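Local coordinates for protein carbohydrate esterase family 2 (CE2) (Chaetomium olivicolor, PDB 4XVH) that probably removes acetyl groups from xylan or related plant polysaccharides, as a family 2 carbohydrate esterase that joins a jelly-roll beta-sandwich to a GDSL-type hydrolase domain, at residues 106-111 against 153-158; 207-212 against 252-257. One frame throughout, in Å; residues are numbered along the deposited sequence.

Contact 1 (106-111 against 153-158)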
loop_
_atom_site.group_PDB
_atom_site.type_symbol
_atom_site.label_atom_id
_atom_site.label_comp_id
_atom_site.label_asym_id
_atom_site.label_seq_id
_atom_site.Cartn_x
_atom_site.Cartn_y
_atom_site.Cartn_z
ATOM N N PRO A 106 22.968 -2.295 -3.300
ATOM C CA PRO A 106 22.204 -3.352 -3.974
ATOM C C PRO A 106 20.818 -3.557 -3.370
ATOM O O PRO A 106 20.633 -3.405 -2.157
ATOM C CB PRO A 106 23.079 -4.599 -3.778
ATOM C CG PRO A 106 24.460 -4.066 -3.598
ATOM C CD PRO A 106 24.260 -2.794 -2.801
ATOM N N ALA A 107 19.854 -3.887 -4.223
ATOM C CA ALA A 107 18.466 -3.998 -3.800
ATOM C C ALA A 107 18.264 -5.200 -2.878
ATOM O O ALA A 107 18.946 -6.215 -3.004
ATOM C CB ALA A 107 17.559 -4.103 -5.001
ATOM N N PRO A 108 17.322 -5.079 -1.939
ATOM C CA PRO A 108 17.052 -6.158 -0.989
ATOM C C PRO A 108 16.703 -7.499 -1.676
ATOM O O PRO A 108 16.084 -7.505 -2.757
ATOM C CB PRO A 108 15.851 -5.624 -0.209
ATOM C CG PRO A 108 15.983 -4.144 -0.303
ATOM C CD PRO A 108 16.536 -3.868 -1.650
ATOM N N LYS A 109 17.082 -8.612 -1.052
ATOM C CA LYS A 109 16.679 -9.931 -1.537
ATOM C C LYS A 109 15.253 -10.246 -1.107
ATOM O O LYS A 109 14.577 -11.039 -1.757
ATOM C CB LYS A 109 17.620 -11.018 -1.029
ATOM C CG LYS A 109 19.024 -10.837 -1.538
ATOM C CD LYS A 109 19.964 -11.826 -0.905
ATOM C CE LYS A 109 21.372 -11.661 -1.471
ATOM N NZ LYS A 109 22.233 -12.791 -1.042
ATOM N N ARG A 110 14.796 -9.616 -0.022
ATOM C CA ARG A 110 13.461 -9.905 0.504
ATOM C C ARG A 110 12.417 -9.011 -0.155
ATOM O O ARG A 110 12.673 -7.831 -0.366
ATOM C CB ARG A 110 13.408 -9.709 2.014
ATOM C CG ARG A 110 14.336 -10.655 2.772
ATOM C CD ARG A 110 14.329 -10.289 4.257
ATOM N NE ARG A 110 15.164 -11.255 4.990
ATOM C CZ ARG A 110 15.466 -11.133 6.280
ATOM N NH1 ARG A 110 14.963 -10.106 6.975
ATOM N NH2 ARG A 110 16.248 -12.055 6.866
ATOM N N GLN A 111 11.260 -9.569 -0.486
ATOM C CA GLN A 111 10.250 -8.796 -1.236
ATOM C C GLN A 111 8.861 -9.113 -0.711
ATOM O O GLN A 111 8.528 -10.296 -0.489
ATOM C CB GLN A 111 10.315 -9.126 -2.756
ATOM C CG GLN A 111 11.685 -8.828 -3.423
ATOM C CD GLN A 111 11.732 -9.266 -4.900
ATOM O OE1 GLN A 111 11.045 -10.199 -5.285
ATOM N NE2 GLN A 111 12.530 -8.573 -5.723
ATOM N N GLY A 153 13.727 -5.329 6.370
ATOM C CA GLY A 153 14.718 -5.007 5.367
ATOM C C GLY A 153 14.251 -5.430 3.969
ATOM O O GLY A 153 15.088 -5.723 3.110
ATOM N N ALA A 154 12.934 -5.455 3.738
ATOM C CA ALA A 154 12.412 -5.928 2.456
ATOM C C ALA A 154 11.937 -4.808 1.526
ATOM O O ALA A 154 11.378 -3.819 1.983
ATOM C CB ALA A 154 11.255 -6.898 2.672
ATOM N N ASP A 155 12.144 -4.996 0.219
ATOM C CA ASP A 155 11.456 -4.174 -0.775
ATOM C C ASP A 155 9.974 -4.529 -0.709
ATOM O O ASP A 155 9.593 -5.618 -0.241
ATOM C CB ASP A 155 12.010 -4.422 -2.199
ATOM C CG ASP A 155 13.083 -3.415 -2.588
ATOM O OD1 ASP A 155 13.136 -2.326 -1.980
ATOM O OD2 ASP A 155 13.887 -3.708 -3.483
ATOM N N TYR A 156 9.119 -3.640 -1.181
ATOM C CA TYR A 156 7.703 -3.955 -1.116
ATOM C C TYR A 156 6.980 -3.355 -2.328
ATOM O O TYR A 156 7.534 -2.519 -3.069
ATOM C CB TYR A 156 7.080 -3.455 0.202
ATOM C CG TYR A 156 7.299 -1.976 0.431
ATOM C CD1 TYR A 156 6.410 -1.040 -0.083
ATOM C CD2 TYR A 156 8.401 -1.510 1.158
ATOM C CE1 TYR A 156 6.594 0.316 0.118
ATOM C CE2 TYR A 156 8.595 -0.149 1.357
ATOM C CZ TYR A 156 7.675 0.750 0.840
ATOM O OH TYR A 156 7.829 2.099 1.018
ATOM N N SER A 157 5.766 -3.832 -2.532
ATOM C CA SER A 157 4.860 -3.310 -3.528
ATOM C C SER A 157 3.486 -3.211 -2.894
ATOM O O SER A 157 2.937 -4.223 -2.441
ATOM C CB SER A 157 4.800 -4.214 -4.759
ATOM O OG SER A 157 3.889 -3.677 -5.684
ATOM N N VAL A 158 2.970 -1.983 -2.820
ATOM C CA VAL A 158 1.630 -1.741 -2.310
ATOM C C VAL A 158 0.665 -1.662 -3.485
ATOM O O VAL A 158 0.871 -0.875 -4.414
ATOM C CB VAL A 158 1.549 -0.421 -1.504
ATOM C CG1 VAL A 158 0.105 -0.136 -1.076
ATOM C CG2 VAL A 158 2.459 -0.490 -0.272
HETATM O O HOH W 1 14.108 -6.128 -4.427
HETATM O O HOH W 2 16.418 -8.112 2.100
#
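Gly153 meets Pro108 through its carbonyl: the O lies 3.4 Å from Pro108 CB, and water 2 donates to that same O while accepting from Arg110 N. With positive phi, Gly153 closes helix 144-151 in a Schellman motif and turns the chain into the strand. Ala154 follows with its CB against Arg110 CB at 3.6 Å; farther out, Arg110 NH1 hydrogen-bonds to Leu152 O and the guanidinium makes a cation-pi contact with Trp329. At Asp155 the backbone pairing begins, Asp155 N donating to Arg110 O (2.9 Å, 135° at the hydrogen). The Asp155 side chain crosses that of Pro108 at about a right angle, OD2 of Asp155 lying 3.2 Å from Pro108 CD. The same OD2 takes a short bond from water 1 (2.6 Å), which also joins Pro108 O and Gln111 NE2, and a salt bridge from Arg3. An alanine here would probably deprive Arg3 of this salt bridge, water 1 of one of its acceptors and the Pro108 ring of the carboxylate packed against it. Asp155 O receives a CA-H...O contact from Gln111 CA. Strand 155-160, entered from helix 144-151, thus lies parallel to strand 111-116 at the sheet edge, in the 2-1-3-4-5 order of the SGNH-hydrolase fold.

Contact 2 (207-212 against 252-257)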
loop_
_atom_site.group_PDB
_atom_site.type_symbol
_atom_site.label_atom_id
_atom_site.label_comp_id
_atom_site.label_asym_id
_atom_site.label_seq_id
_atom_site.Cartn_x
_atom_site.Cartn_y
_atom_site.Cartn_z
ATOM N N ALA A 207 6.492 -12.852 0.665
ATOM C CA ALA A 207 5.307 -12.714 1.485
ATOM C C ALA A 207 4.304 -11.837 0.765
ATOM O O ALA A 207 4.685 -10.854 0.123
ATOM C CB ALA A 207 5.661 -12.098 2.841
ATOM N N VAL A 208 3.027 -12.190 0.909
ATOM C CA VAL A 208 1.923 -11.428 0.367
ATOM C C VAL A 208 0.944 -11.162 1.491
ATOM O O VAL A 208 0.429 -12.108 2.126
ATOM C CB VAL A 208 1.214 -12.162 -0.764
ATOM C CG1 VAL A 208 -0.089 -11.416 -1.176
ATOM C CG2 VAL A 208 2.166 -12.321 -1.961
ATOM N N VAL A 209 0.728 -9.871 1.737
ATOM C CA VAL A 209 -0.114 -9.384 2.821
ATOM C C VAL A 209 -1.445 -8.916 2.252
ATOM O O VAL A 209 -1.472 -8.128 1.295
ATOM C CB VAL A 209 0.543 -8.219 3.581
ATOM C CG1 VAL A 209 -0.413 -7.722 4.688
ATOM C CG2 VAL A 209 1.910 -8.663 4.166
ATOM N N ILE A 210 -2.542 -9.446 2.774
ATOM C CA ILE A 210 -3.842 -9.030 2.254
ATOM C C ILE A 210 -4.711 -8.519 3.382
ATOM O O ILE A 210 -4.958 -9.248 4.333
ATOM C CB ILE A 210 -4.566 -10.179 1.538
ATOM C CG1 ILE A 210 -3.702 -10.691 0.373
ATOM C CG2 ILE A 210 -5.960 -9.702 1.076
ATOM C CD1 ILE A 210 -4.168 -11.986 -0.214
ATOM N N ASN A 211 -5.201 -7.284 3.242
ATOM C CA ASN A 211 -6.072 -6.673 4.235
ATOM C C ASN A 211 -7.327 -6.102 3.563
ATOM O O ASN A 211 -7.358 -4.940 3.141
ATOM C CB ASN A 211 -5.296 -5.584 4.974
ATOM C CG ASN A 211 -6.094 -4.921 6.092
ATOM O OD1 ASN A 211 -7.323 -4.993 6.158
ATOM N ND2 ASN A 211 -5.376 -4.222 6.957
ATOM N N LEU A 212 -8.358 -6.932 3.467
ATOM C CA LEU A 212 -9.581 -6.556 2.780
ATOM C C LEU A 212 -10.793 -7.076 3.542
ATOM O O LEU A 212 -10.747 -8.184 4.117
ATOM C CB LEU A 212 -9.602 -7.133 1.364
ATOM C CG LEU A 212 -8.592 -6.565 0.378
ATOM C CD1 LEU A 212 -8.599 -7.470 -0.857
ATOM C CD2 LEU A 212 -9.008 -5.132 0.002
ATOM N N PHE A 252 -0.415 -13.562 4.340
ATOM C CA PHE A 252 -0.744 -12.994 5.638
ATOM C C PHE A 252 -2.060 -12.242 5.518
ATOM O O PHE A 252 -2.130 -11.160 4.913
ATOM C CB PHE A 252 0.419 -12.111 6.122
ATOM C CG PHE A 252 1.681 -12.915 6.318
ATOM C CD1 PHE A 252 2.531 -13.165 5.237
ATOM C CD2 PHE A 252 1.930 -13.567 7.522
ATOM C CE1 PHE A 252 3.653 -13.981 5.370
ATOM C CE2 PHE A 252 3.090 -14.399 7.658
ATOM C CZ PHE A 252 3.938 -14.584 6.578
ATOM N N LEU A 253 -3.101 -12.845 6.088
ATOM C CA LEU A 253 -4.477 -12.369 5.967
ATOM C C LEU A 253 -4.925 -11.676 7.248
ATOM O O LEU A 253 -4.999 -12.289 8.315
ATOM C CB LEU A 253 -5.413 -13.541 5.637
ATOM C CG LEU A 253 -4.963 -14.460 4.492
ATOM C CD1 LEU A 253 -6.045 -15.508 4.126
ATOM C CD2 LEU A 253 -4.558 -13.715 3.238
ATOM N N LEU A 254 -5.199 -10.391 7.152
ATOM C CA LEU A 254 -5.492 -9.593 8.345
ATOM C C LEU A 254 -6.967 -9.252 8.465
ATOM O O LEU A 254 -7.634 -8.998 7.473
ATOM C CB LEU A 254 -4.710 -8.269 8.334
ATOM C CG LEU A 254 -3.228 -8.238 8.721
ATOM C CD1 LEU A 254 -2.339 -8.955 7.701
ATOM C CD2 LEU A 254 -2.782 -6.742 8.913
ATOM N N ASN A 255 -7.460 -9.193 9.696
ATOM C CA ASN A 255 -8.768 -8.648 9.917
ATOM C C ASN A 255 -8.630 -7.127 10.133
ATOM O O ASN A 255 -7.520 -6.559 10.129
ATOM C CB ASN A 255 -9.449 -9.349 11.102
ATOM C CG ASN A 255 -8.609 -9.317 12.348
ATOM O OD1 ASN A 255 -7.614 -8.616 12.393
ATOM N ND2 ASN A 255 -9.012 -10.076 13.375
ATOM N N SER A 256 -9.750 -6.469 10.332
ATOM C CA SER A 256 -9.791 -5.010 10.225
ATOM C C SER A 256 -9.786 -4.282 11.563
ATOM O O SER A 256 -10.646 -4.536 12.407
ATOM C CB SER A 256 -11.048 -4.598 9.470
ATOM O OG SER A 256 -11.177 -3.200 9.530
ATOM N N PRO A 257 -8.857 -3.332 11.732
ATOM C CA PRO A 257 -8.845 -2.463 12.916
ATOM C C PRO A 257 -10.053 -1.511 12.956
ATOM O O PRO A 257 -10.319 -0.920 14.003
ATOM C CB PRO A 257 -7.538 -1.669 12.753
ATOM C CG PRO A 257 -7.399 -1.528 11.243
ATOM C CD PRO A 257 -7.832 -2.921 10.747
HETATM O O HOH W 3 -7.885 -9.596 4.721
HETATM O O HOH W 4 -9.258 -6.768 7.165
#
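Phe252 N donates to Val208 O between parallel strands 207-211 and 250-254; the axes of segments 207-211 and 252-254 come within 4.8 Å, 14° apart. Three backbone hydrogen bonds join the two segments. The first, from Phe252 N to Val208 O, measures 2.8 Å, and Val208 O also lies at the edge of the Phe252 ring, near its plane. Ile210 N donates to Phe252 O at 2.8 Å, and Leu254 N to Ile210 O at 3.1 Å. These last two are nearly straight, at about 170°, the first a little less so. CA-H...O contacts add to them, from Val209 CA to Phe252 O and from Leu253 CA to Ile210 O.

Apolar contacts occupy both faces of the sheet. On the face carrying Val209 and Phe252, Ala207 CB approaches Phe252 CE1 obliquely at 3.7 Å. The ring itself stacks with His290 and packs on helix 309-327. Val209 CG1, anti to the backbone N (chi1 178°), reaches Leu254 CD1 at 3.8 Å, the two side chains crossing obliquely. On the other face Ile210 and Leu253 lie side by side, pointing the same way, with Ile210 CD1 and Leu253 CD2 in touch; Leu253 also rests on Ile278 and Val282 of helix 270-285.

From Ile210 and Leu254 onward, water and a side-chain amide take part. Water 3 accepts from Leu212 N and lies within bonding distance of both Ile210 O and Leu254 O. Water 4 lies 2.8 Å from both Asn211 OD1 and Leu254 O; each water has more acceptors around it than it can serve at once. The Asn211 side chain crosses that of Leu254 at about a right angle, and Asn211 ND2 makes a weak hydrogen bond to Tyr144 OH.

Main-chain polar groups are therefore paired within an apolar interior along the strands, whereas water joins the diverging chains at their C-terminal ends, the end nearer the bound polyether.

Both contacts belong to one five-stranded parallel sheet, with their centres about 18 Å apart and their nearest atoms about 3 Å apart without touching. They come in series along the chain, contact 1 closing before contact 2 opens. Across the sheet the order is 155-160, 111-116, 207-211, 250-254 and 289-292. Gln111 of contact 1 enters strand 111-116, whose Asp113 and Ile115 bond through the backbone to strand 207-211 of contact 2. Contact 1 thus sits at the surface, where Arg3 of strand 3-5 brings the N-terminal part against the sheet, while contact 2 forms the buried interior. Together they illustrate how an SGNH hydrolase sheet is assembled from neighbouring parallel strands joined through helix-containing connections.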